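Local coordinates for protein (hdlp (histone deacetylase-like protein)) (Aquifex aeolicus, PDB 1C3P), which is a histone deacetylase homologue of the arginase-like alpha/beta fold that probably uses zinc to remove acetyl groups, and may take part in acetoin degradation, at residues Val4-Tyr12 with Glu43-Pro51; Asn145-Arg155 with Gly174-Val185. All coordinates share one frame; numbering follows the deposited sequence.

Contact 1 of 2, residues Val4-Tyr12 with Glu43-Pro51; sequences VKLIGTLDY and EKELIKSRP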
loop_
_atom_site.group_PDB
_atom_site.type_symbol
_atom_site.label_atom_id
_atom_site.label_comp_id
_atom_site.label_asym_id
_atom_site.label_seq_id
_atom_site.Cartn_x
_atom_site.Cartn_y
_atom_site.Cartn_z
ATOM N N VAL A 4 -18.346 1.896 9.109
ATOM C CA VAL A 4 -17.230 1.959 8.165
ATOM C C VAL A 4 -16.423 3.158 8.594
ATOM O O VAL A 4 -16.957 4.262 8.723
ATOM C CB VAL A 4 -17.717 2.163 6.722
ATOM C CG1 VAL A 4 -16.517 2.162 5.764
ATOM C CG2 VAL A 4 -18.700 1.078 6.350
ATOM N N LYS A 5 -15.128 2.946 8.790
ATOM C CA LYS A 5 -14.261 4.003 9.281
ATOM C C LYS A 5 -13.032 4.275 8.425
ATOM O O LYS A 5 -12.462 3.357 7.828
ATOM C CB LYS A 5 -13.774 3.614 10.676
ATOM C CG LYS A 5 -14.876 3.350 11.708
ATOM C CD LYS A 5 -15.636 4.635 12.040
ATOM C CE LYS A 5 -16.636 4.405 13.182
ATOM N NZ LYS A 5 -17.416 5.650 13.473
ATOM N N LEU A 6 -12.605 5.530 8.425
ATOM C CA LEU A 6 -11.395 5.914 7.713
ATOM C C LEU A 6 -10.435 6.413 8.799
ATOM O O LEU A 6 -10.787 7.282 9.585
ATOM C CB LEU A 6 -11.688 7.029 6.715
ATOM C CG LEU A 6 -10.549 7.361 5.742
ATOM C CD1 LEU A 6 -10.954 8.581 4.929
ATOM C CD2 LEU A 6 -9.261 7.658 6.476
ATOM N N ILE A 7 -9.230 5.855 8.859
ATOM C CA ILE A 7 -8.264 6.281 9.878
ATOM C C ILE A 7 -7.331 7.303 9.245
ATOM O O ILE A 7 -6.691 7.017 8.234
ATOM C CB ILE A 7 -7.417 5.105 10.389
ATOM C CG1 ILE A 7 -8.327 3.929 10.721
ATOM C CG2 ILE A 7 -6.680 5.509 11.681
ATOM C CD1 ILE A 7 -7.624 2.799 11.337
ATOM N N GLY A 8 -7.273 8.500 9.814
ATOM C CA GLY A 8 -6.388 9.511 9.264
ATOM C C GLY A 8 -6.299 10.785 10.079
ATOM O O GLY A 8 -6.930 10.925 11.134
ATOM N N THR A 9 -5.483 11.710 9.585
ATOM C CA THR A 9 -5.290 13.010 10.211
ATOM C C THR A 9 -4.600 13.922 9.208
ATOM O O THR A 9 -3.853 13.453 8.349
ATOM C CB THR A 9 -4.386 12.943 11.453
ATOM O OG1 THR A 9 -4.059 14.279 11.862
ATOM C CG2 THR A 9 -3.095 12.203 11.141
ATOM N N LEU A 10 -4.854 15.222 9.302
ATOM C CA LEU A 10 -4.202 16.157 8.386
ATOM C C LEU A 10 -2.737 16.367 8.761
ATOM O O LEU A 10 -1.969 16.943 7.985
ATOM C CB LEU A 10 -4.928 17.511 8.364
ATOM C CG LEU A 10 -6.297 17.595 7.684
ATOM C CD1 LEU A 10 -6.165 17.136 6.242
ATOM C CD2 LEU A 10 -7.302 16.736 8.406
ATOM N N ASP A 11 -2.350 15.879 9.941
ATOM C CA ASP A 11 -0.979 16.018 10.424
ATOM C C ASP A 11 0.076 15.372 9.534
ATOM O O ASP A 11 1.242 15.784 9.559
ATOM C CB ASP A 11 -0.855 15.468 11.850
ATOM C CG ASP A 11 -1.742 16.209 12.833
ATOM O OD1 ASP A 11 -1.776 17.453 12.761
ATOM O OD2 ASP A 11 -2.390 15.556 13.678
ATOM N N TYR A 12 -0.310 14.356 8.759
ATOM C CA TYR A 12 0.654 13.720 7.871
ATOM C C TYR A 12 1.264 14.789 6.956
ATOM O O TYR A 12 2.411 14.663 6.509
ATOM C CB TYR A 12 -0.012 12.630 7.018
ATOM C CG TYR A 12 -0.408 11.384 7.787
ATOM C CD1 TYR A 12 -1.749 11.008 7.909
ATOM C CD2 TYR A 12 0.562 10.565 8.365
ATOM C CE1 TYR A 12 -2.114 9.842 8.587
ATOM C CE2 TYR A 12 0.213 9.396 9.041
ATOM C CZ TYR A 12 -1.123 9.039 9.147
ATOM O OH TYR A 12 -1.466 7.861 9.787
ATOM N N GLU A 43 -17.636 13.591 9.781
ATOM C CA GLU A 43 -16.789 13.499 10.972
ATOM C C GLU A 43 -16.847 12.200 11.748
ATOM O O GLU A 43 -15.818 11.695 12.205
ATOM C CB GLU A 43 -17.109 14.619 11.966
ATOM C CG GLU A 43 -16.661 16.003 11.553
ATOM C CD GLU A 43 -16.836 17.002 12.684
ATOM O OE1 GLU A 43 -16.247 16.776 13.763
ATOM O OE2 GLU A 43 -17.557 18.004 12.504
ATOM N N LYS A 44 -18.040 11.658 11.918
ATOM C CA LYS A 44 -18.171 10.440 12.693
ATOM C C LYS A 44 -17.648 9.171 12.020
ATOM O O LYS A 44 -17.643 8.103 12.625
ATOM C CB LYS A 44 -19.623 10.308 13.150
ATOM C CG LYS A 44 -19.980 11.499 14.057
ATOM C CD LYS A 44 -21.403 11.511 14.581
ATOM C CE LYS A 44 -21.613 12.726 15.482
ATOM N NZ LYS A 44 -22.998 12.812 16.014
ATOM N N GLU A 45 -17.191 9.304 10.778
ATOM C CA GLU A 45 -16.633 8.174 10.027
ATOM C C GLU A 45 -15.107 8.209 10.149
ATOM O O GLU A 45 -14.419 7.232 9.836
ATOM C CB GLU A 45 -17.007 8.271 8.536
ATOM C CG GLU A 45 -18.478 8.020 8.214
ATOM C CD GLU A 45 -18.813 8.297 6.755
ATOM O OE1 GLU A 45 -18.617 9.446 6.305
ATOM O OE2 GLU A 45 -19.275 7.373 6.060
ATOM N N LEU A 46 -14.585 9.340 10.610
ATOM C CA LEU A 46 -13.139 9.507 10.731
ATOM C C LEU A 46 -12.575 9.230 12.119
ATOM O O LEU A 46 -13.078 9.734 13.123
ATOM C CB LEU A 46 -12.749 10.923 10.300
ATOM C CG LEU A 46 -11.269 11.308 10.357
ATOM C CD1 LEU A 46 -10.501 10.499 9.317
ATOM C CD2 LEU A 46 -11.106 12.801 10.080
ATOM N N ILE A 47 -11.537 8.401 12.177
ATOM C CA ILE A 47 -10.875 8.119 13.448
ATOM C C ILE A 47 -9.512 8.790 13.341
ATOM O O ILE A 47 -8.781 8.553 12.371
ATOM C CB ILE A 47 -10.694 6.590 13.683
ATOM C CG1 ILE A 47 -12.061 5.936 13.921
ATOM C CG2 ILE A 47 -9.781 6.331 14.885
ATOM C CD1 ILE A 47 -12.747 6.383 15.197
ATOM N N LYS A 48 -9.166 9.625 14.320
ATOM C CA LYS A 48 -7.880 10.318 14.286
ATOM C C LYS A 48 -6.743 9.331 14.541
ATOM O O LYS A 48 -6.769 8.587 15.512
ATOM C CB LYS A 48 -7.821 11.427 15.349
ATOM C CG LYS A 48 -6.505 12.194 15.366
ATOM C CD LYS A 48 -6.494 13.274 16.445
ATOM C CE LYS A 48 -5.189 14.054 16.435
ATOM N NZ LYS A 48 -4.947 14.741 15.135
ATOM N N SER A 49 -5.743 9.352 13.673
ATOM C CA SER A 49 -4.581 8.484 13.801
ATOM C C SER A 49 -3.825 8.732 15.103
ATOM O O SER A 49 -3.707 9.874 15.562
ATOM C CB SER A 49 -3.596 8.729 12.656
ATOM O OG SER A 49 -4.181 8.554 11.361
ATOM N N ARG A 50 -3.308 7.654 15.684
ATOM C CA ARG A 50 -2.509 7.735 16.895
ATOM C C ARG A 50 -1.158 7.081 16.598
ATOM O O ARG A 50 -1.038 6.246 15.700
ATOM C CB ARG A 50 -3.156 6.954 18.052
ATOM C CG ARG A 50 -3.097 5.414 17.916
ATOM C CD ARG A 50 -3.639 4.763 19.175
ATOM N NE ARG A 50 -3.788 3.311 19.090
ATOM C CZ ARG A 50 -2.801 2.434 18.978
ATOM N NH1 ARG A 50 -1.533 2.833 18.933
ATOM N NH2 ARG A 50 -3.083 1.138 18.931
ATOM N N PRO A 51 -0.109 7.486 17.318
ATOM C CA PRO A 51 1.201 6.874 17.090
ATOM C C PRO A 51 1.196 5.418 17.554
ATOM O O PRO A 51 0.455 5.064 18.478
ATOM C CB PRO A 51 2.122 7.709 17.983
ATOM C CG PRO A 51 1.410 9.053 18.041
ATOM C CD PRO A 51 0.002 8.568 18.306
#
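L6 pairs with L46 and I7 with I47 in a short parallel ladder that G8 and K48 continue. The amide of L6 donates to O of E45 (2.9 Å), I47 N returns a bond to O of L6, and the amide of G8 takes O of I47. The last rung is bent: S49 N meets O of G8 at 3.2 Å from above the carbonyl plane, 61° out of it. CD1 of L46 lies 3.2 Å from O of L6 and also packs on CD2 of L6, on the same face of the sheet. At one end K5, its chain bent at chi2 (-67°), brings NZ to O of K44, 2.6 Å away and nearly in line with the C=O bond. At the other end the extended chain of K48 turns at chi4 (60°) and sets NZ 3.1 Å from OD2 of D11, a salt bridge. OD2 also accepts from OG1 of T9 (2.8 Å), and this hydroxyl takes the amide of D11 in an ST turn. Replacing T9 by a valine would probably leave D11 N without its acceptor and OD2 with one donor fewer, so that the carboxylate is less firmly fixed for K48. S49 OG sits 3.2 Å from CA of G8 and is hydrogen-bonded to S109 on helix 98-118, which also binds Y12 OH. That helix packs against I7 and I47, while W310 of helix 299-314 touches L6 and E45. With helix 28-37 between them, the strands form a beta-alpha-beta unit at one edge of the parallel sheet of the histone deacetylase fold.

Contact 2 of 2, residues Asn145-Arg155 with Gly174-Val185; sequences NNPAVGIEYLR and GVQEAFYDTDQV. Unlike the reference sequence in segment 145-155: N146 (reference Asp).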
loop_
_atom_site.group_PDB
_atom_site.type_symbol
_atom_site.label_atom_id
_atom_site.label_comp_id
_atom_site.label_asym_id
_atom_site.label_seq_id
_atom_site.Cartn_x
_atom_site.Cartn_y
_atom_site.Cartn_z
ATOM N N ASN A 145 7.617 -1.142 8.930
ATOM C CA ASN A 145 6.746 -2.008 8.132
ATOM C C ASN A 145 5.412 -2.206 8.880
ATOM O O ASN A 145 5.287 -3.130 9.686
ATOM C CB ASN A 145 7.449 -3.356 7.919
ATOM C CG ASN A 145 6.809 -4.175 6.816
ATOM O OD1 ASN A 145 5.606 -4.410 6.824
ATOM N ND2 ASN A 145 7.614 -4.598 5.852
ATOM N N ASN A 146 4.409 -1.362 8.631
ATOM C CA ASN A 146 3.159 -1.514 9.388
ATOM C C ASN A 146 2.453 -2.827 9.051
ATOM O O ASN A 146 1.817 -3.428 9.911
ATOM C CB ASN A 146 2.263 -0.276 9.231
ATOM C CG ASN A 146 1.797 -0.064 7.820
ATOM O OD1 ASN A 146 0.669 -0.406 7.489
ATOM N ND2 ASN A 146 2.673 0.480 6.967
ATOM N N PRO A 147 2.531 -3.288 7.789
ATOM C CA PRO A 147 1.856 -4.575 7.571
ATOM C C PRO A 147 2.429 -5.685 8.501
ATOM O O PRO A 147 1.672 -6.505 9.049
ATOM C CB PRO A 147 2.142 -4.864 6.102
ATOM C CG PRO A 147 2.131 -3.450 5.498
ATOM C CD PRO A 147 3.060 -2.761 6.514
ATOM N N ALA A 148 3.753 -5.710 8.690
ATOM C CA ALA A 148 4.368 -6.745 9.546
ATOM C C ALA A 148 4.029 -6.521 11.015
ATOM O O ALA A 148 3.804 -7.477 11.756
ATOM C CB ALA A 148 5.892 -6.784 9.351
ATOM N N VAL A 149 3.989 -5.266 11.438
ATOM C CA VAL A 149 3.611 -4.944 12.809
ATOM C C VAL A 149 2.181 -5.431 12.989
ATOM O O VAL A 149 1.857 -6.096 13.982
ATOM C CB VAL A 149 3.673 -3.426 13.070
ATOM C CG1 VAL A 149 2.998 -3.060 14.407
ATOM C CG2 VAL A 149 5.120 -2.979 13.087
ATOM N N GLY A 150 1.331 -5.122 12.013
ATOM C CA GLY A 150 -0.065 -5.524 12.099
ATOM C C GLY A 150 -0.297 -7.024 12.134
ATOM O O GLY A 150 -1.145 -7.522 12.889
ATOM N N ILE A 151 0.436 -7.753 11.302
ATOM C CA ILE A 151 0.305 -9.205 11.255
ATOM C C ILE A 151 0.797 -9.819 12.566
ATOM O O ILE A 151 0.186 -10.754 13.073
ATOM C CB ILE A 151 1.069 -9.770 10.047
ATOM C CG1 ILE A 151 0.332 -9.371 8.755
ATOM C CG2 ILE A 151 1.219 -11.302 10.161
ATOM C CD1 ILE A 151 1.131 -9.651 7.487
ATOM N N GLU A 152 1.888 -9.297 13.121
ATOM C CA GLU A 152 2.399 -9.818 14.385
ATOM C C GLU A 152 1.430 -9.455 15.493
ATOM O O GLU A 152 1.280 -10.179 16.477
ATOM C CB GLU A 152 3.784 -9.247 14.688
ATOM C CG GLU A 152 4.857 -9.836 13.794
ATOM C CD GLU A 152 5.109 -11.305 14.074
ATOM O OE1 GLU A 152 5.844 -11.929 13.291
ATOM O OE2 GLU A 152 4.588 -11.833 15.079
ATOM N N TYR A 153 0.738 -8.331 15.322
ATOM C CA TYR A 153 -0.250 -7.922 16.317
ATOM C C TYR A 153 -1.335 -9.010 16.343
ATOM O O TYR A 153 -1.776 -9.453 17.409
ATOM C CB TYR A 153 -0.856 -6.563 15.916
ATOM C CG TYR A 153 -2.004 -6.113 16.788
ATOM C CD1 TYR A 153 -1.790 -5.413 17.982
ATOM C CD2 TYR A 153 -3.313 -6.408 16.422
ATOM C CE1 TYR A 153 -2.881 -5.017 18.783
ATOM C CE2 TYR A 153 -4.388 -6.026 17.199
ATOM C CZ TYR A 153 -4.181 -5.334 18.366
ATOM O OH TYR A 153 -5.295 -4.954 19.083
ATOM N N LEU A 154 -1.754 -9.453 15.162
ATOM C CA LEU A 154 -2.784 -10.488 15.059
ATOM C C LEU A 154 -2.271 -11.839 15.592
ATOM O O LEU A 154 -3.007 -12.573 16.266
ATOM C CB LEU A 154 -3.247 -10.619 13.601
ATOM C CG LEU A 154 -4.135 -9.473 13.084
ATOM C CD1 LEU A 154 -4.234 -9.514 11.553
ATOM C CD2 LEU A 154 -5.535 -9.592 13.741
ATOM N N ARG A 155 -1.019 -12.180 15.295
ATOM C CA ARG A 155 -0.479 -13.443 15.805
ATOM C C ARG A 155 -0.520 -13.436 17.331
ATOM O O ARG A 155 -0.872 -14.444 17.953
ATOM C CB ARG A 155 0.958 -13.674 15.307
ATOM C CG ARG A 155 1.048 -13.766 13.768
ATOM C CD ARG A 155 2.473 -13.918 13.254
ATOM N NE ARG A 155 2.940 -15.294 13.309
ATOM C CZ ARG A 155 4.176 -15.676 13.012
ATOM N NH1 ARG A 155 5.080 -14.772 12.642
ATOM N NH2 ARG A 155 4.492 -16.966 13.044
ATOM N N GLY A 174 9.819 -6.432 2.130
ATOM C CA GLY A 174 9.906 -6.385 3.573
ATOM C C GLY A 174 8.945 -7.399 4.182
ATOM O O GLY A 174 9.338 -8.170 5.055
ATOM N N VAL A 175 7.687 -7.402 3.745
ATOM C CA VAL A 175 6.703 -8.361 4.267
ATOM C C VAL A 175 7.101 -9.810 3.909
ATOM O O VAL A 175 6.941 -10.733 4.714
ATOM C CB VAL A 175 5.286 -8.047 3.704
ATOM C CG1 VAL A 175 4.222 -8.979 4.347
ATOM C CG2 VAL A 175 4.944 -6.580 3.972
ATOM N N GLN A 176 7.612 -10.017 2.701
ATOM C CA GLN A 176 8.021 -11.367 2.305
ATOM C C GLN A 176 9.060 -11.935 3.264
ATOM O O GLN A 176 8.929 -13.051 3.763
ATOM C CB GLN A 176 8.608 -11.371 0.890
ATOM C CG GLN A 176 9.158 -12.735 0.489
ATOM C CD GLN A 176 9.585 -12.801 -0.947
ATOM O OE1 GLN A 176 8.782 -12.557 -1.850
ATOM N NE2 GLN A 176 10.860 -13.147 -1.181
ATOM N N GLU A 177 10.103 -11.160 3.518
ATOM C CA GLU A 177 11.161 -11.615 4.416
ATOM C C GLU A 177 10.628 -11.903 5.808
ATOM O O GLU A 177 10.976 -12.908 6.439
ATOM C CB GLU A 177 12.252 -10.550 4.493
ATOM C CG GLU A 177 13.442 -10.952 5.367
ATOM C CD GLU A 177 14.548 -9.917 5.327
ATOM O OE1 GLU A 177 14.687 -9.127 6.289
ATOM O OE2 GLU A 177 15.262 -9.876 4.305
ATOM N N ALA A 178 9.762 -11.019 6.282
ATOM C CA ALA A 178 9.186 -11.146 7.618
ATOM C C ALA A 178 8.453 -12.461 7.905
ATOM O O ALA A 178 8.480 -12.971 9.032
ATOM C CB ALA A 178 8.257 -9.967 7.881
ATOM N N PHE A 179 7.806 -13.020 6.893
ATOM C CA PHE A 179 7.036 -14.242 7.083
ATOM C C PHE A 179 7.424 -15.376 6.167
ATOM O O PHE A 179 6.679 -16.350 6.021
ATOM C CB PHE A 179 5.564 -13.906 6.896
ATOM C CG PHE A 179 5.122 -12.795 7.779
ATOM C CD1 PHE A 179 4.914 -11.512 7.269
ATOM C CD2 PHE A 179 5.033 -12.999 9.153
ATOM C CE1 PHE A 179 4.628 -10.437 8.127
ATOM C CE2 PHE A 179 4.749 -11.931 10.018
ATOM C CZ PHE A 179 4.548 -10.648 9.498
ATOM N N TYR A 180 8.607 -15.253 5.583
ATOM C CA TYR A 180 9.107 -16.229 4.635
ATOM C C TYR A 180 9.223 -17.627 5.232
ATOM O O TYR A 180 9.007 -18.634 4.546
ATOM C CB TYR A 180 10.481 -15.790 4.138
ATOM C CG TYR A 180 10.766 -16.270 2.750
ATOM C CD1 TYR A 180 11.899 -17.025 2.468
ATOM C CD2 TYR A 180 9.904 -15.929 1.691
ATOM C CE1 TYR A 180 12.178 -17.430 1.179
ATOM C CE2 TYR A 180 10.172 -16.328 0.397
ATOM C CZ TYR A 180 11.317 -17.080 0.148
ATOM O OH TYR A 180 11.603 -17.478 -1.126
ATOM N N ASP A 181 9.558 -17.650 6.517
ATOM C CA ASP A 181 9.775 -18.854 7.317
ATOM C C ASP A 181 8.566 -19.534 7.986
ATOM O O ASP A 181 8.695 -20.625 8.553
ATOM C CB ASP A 181 10.838 -18.494 8.375
ATOM C CG ASP A 181 10.608 -19.163 9.705
ATOM O OD1 ASP A 181 9.526 -18.960 10.296
ATOM O OD2 ASP A 181 11.518 -19.877 10.174
ATOM N N THR A 182 7.393 -18.921 7.926
ATOM C CA THR A 182 6.247 -19.522 8.592
ATOM C C THR A 182 5.062 -19.882 7.719
ATOM O O THR A 182 4.830 -19.273 6.684
ATOM C CB THR A 182 5.737 -18.607 9.746
ATOM O OG1 THR A 182 4.599 -19.207 10.364
ATOM C CG2 THR A 182 5.329 -17.232 9.220
ATOM N N ASP A 183 4.299 -20.872 8.160
ATOM C CA ASP A 183 3.118 -21.301 7.432
ATOM C C ASP A 183 1.879 -20.691 8.082
ATOM O O ASP A 183 0.753 -20.997 7.704
ATOM C CB ASP A 183 3.033 -22.836 7.427
ATOM C CG ASP A 183 2.825 -23.418 8.815
ATOM O OD1 ASP A 183 3.476 -22.941 9.765
ATOM O OD2 ASP A 183 2.021 -24.367 8.954
ATOM N N GLN A 184 2.088 -19.816 9.064
ATOM C CA GLN A 184 0.965 -19.170 9.727
ATOM C C GLN A 184 0.547 -17.914 8.970
ATOM O O GLN A 184 -0.553 -17.391 9.147
ATOM C CB GLN A 184 1.309 -18.813 11.162
ATOM C CG GLN A 184 1.638 -20.018 12.022
ATOM C CD GLN A 184 1.619 -19.700 13.497
ATOM O OE1 GLN A 184 2.265 -18.764 13.952
ATOM N NE2 GLN A 184 0.876 -20.489 14.256
ATOM N N VAL A 185 1.448 -17.424 8.137
ATOM C CA VAL A 185 1.145 -16.249 7.342
ATOM C C VAL A 185 1.383 -16.621 5.892
ATOM O O VAL A 185 2.337 -17.334 5.581
ATOM C CB VAL A 185 2.055 -15.062 7.736
ATOM C CG1 VAL A 185 1.652 -13.802 6.942
ATOM C CG2 VAL A 185 1.947 -14.811 9.242
HETATM O O HOH W 1 8.075 -11.504 11.464
#
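F179 is the knob of this helix pair: its ring enters the hole formed by A148, I151, E152 and R155. Apolar contact comes first. CZ of the ring lies 3.5 Å from CG2 of I151, while CA of A148 stands at the ring edge, 3.9 Å from CZ. CG2 of I151 also touches CG2 of V185 (3.7 Å), and P147 CB rests against CG2 of V175. At the start of the helix, N145 OD1 caps the amide of A148 and lies 3.6 Å from CG2 of V175; its ND2 is held by O of A133 and passes close over G174, where a CB would clash with it.

Polar contact gathers round R155. Bent at chi3 (82°), its chain turns the guanidinium so that NH2 gives Q184 OE1 a nearly straight bond of 3.0 Å, in the guanidinium plane and on a lone pair of the amide oxygen. V185 CG2 lies over one face, offset toward its rim. NH1 forms a salt bridge with E152 OE1, its hydrogen bond weak, and both atoms lie at the edge of the F179 ring. A water donates to that same OE1 and to O of A178, bridging the two helices.

The chemistry is divided: hydrocarbon fills the middle, and beside it the F179 edge probably suits E152 OE1, whose pairing with R155 would offset the less favourable approach of NH1.

Contact 1 closes before contact 2 opens along the chain, and their centres lie 24 Å apart, with nearest atoms about 6 Å from each other and no touch. Both are built around one eight-stranded parallel sheet, contact 1 between two of its strands, edge strand 46-48 and its neighbour 4-8, and contact 2 between helices 146-156 and 173-179 that pack on it nearer the opposite edge, with V185 starting strand 185-192. Helix 98-118 bridges them, packing on I7 and I47 of contact 1 and on V149 and L154 of contact 2. Contact 2 lies nearer the zinc site, with the side chain of P147 about 9 Å from that of D168, whereas contact 1 builds the sheet's far margin.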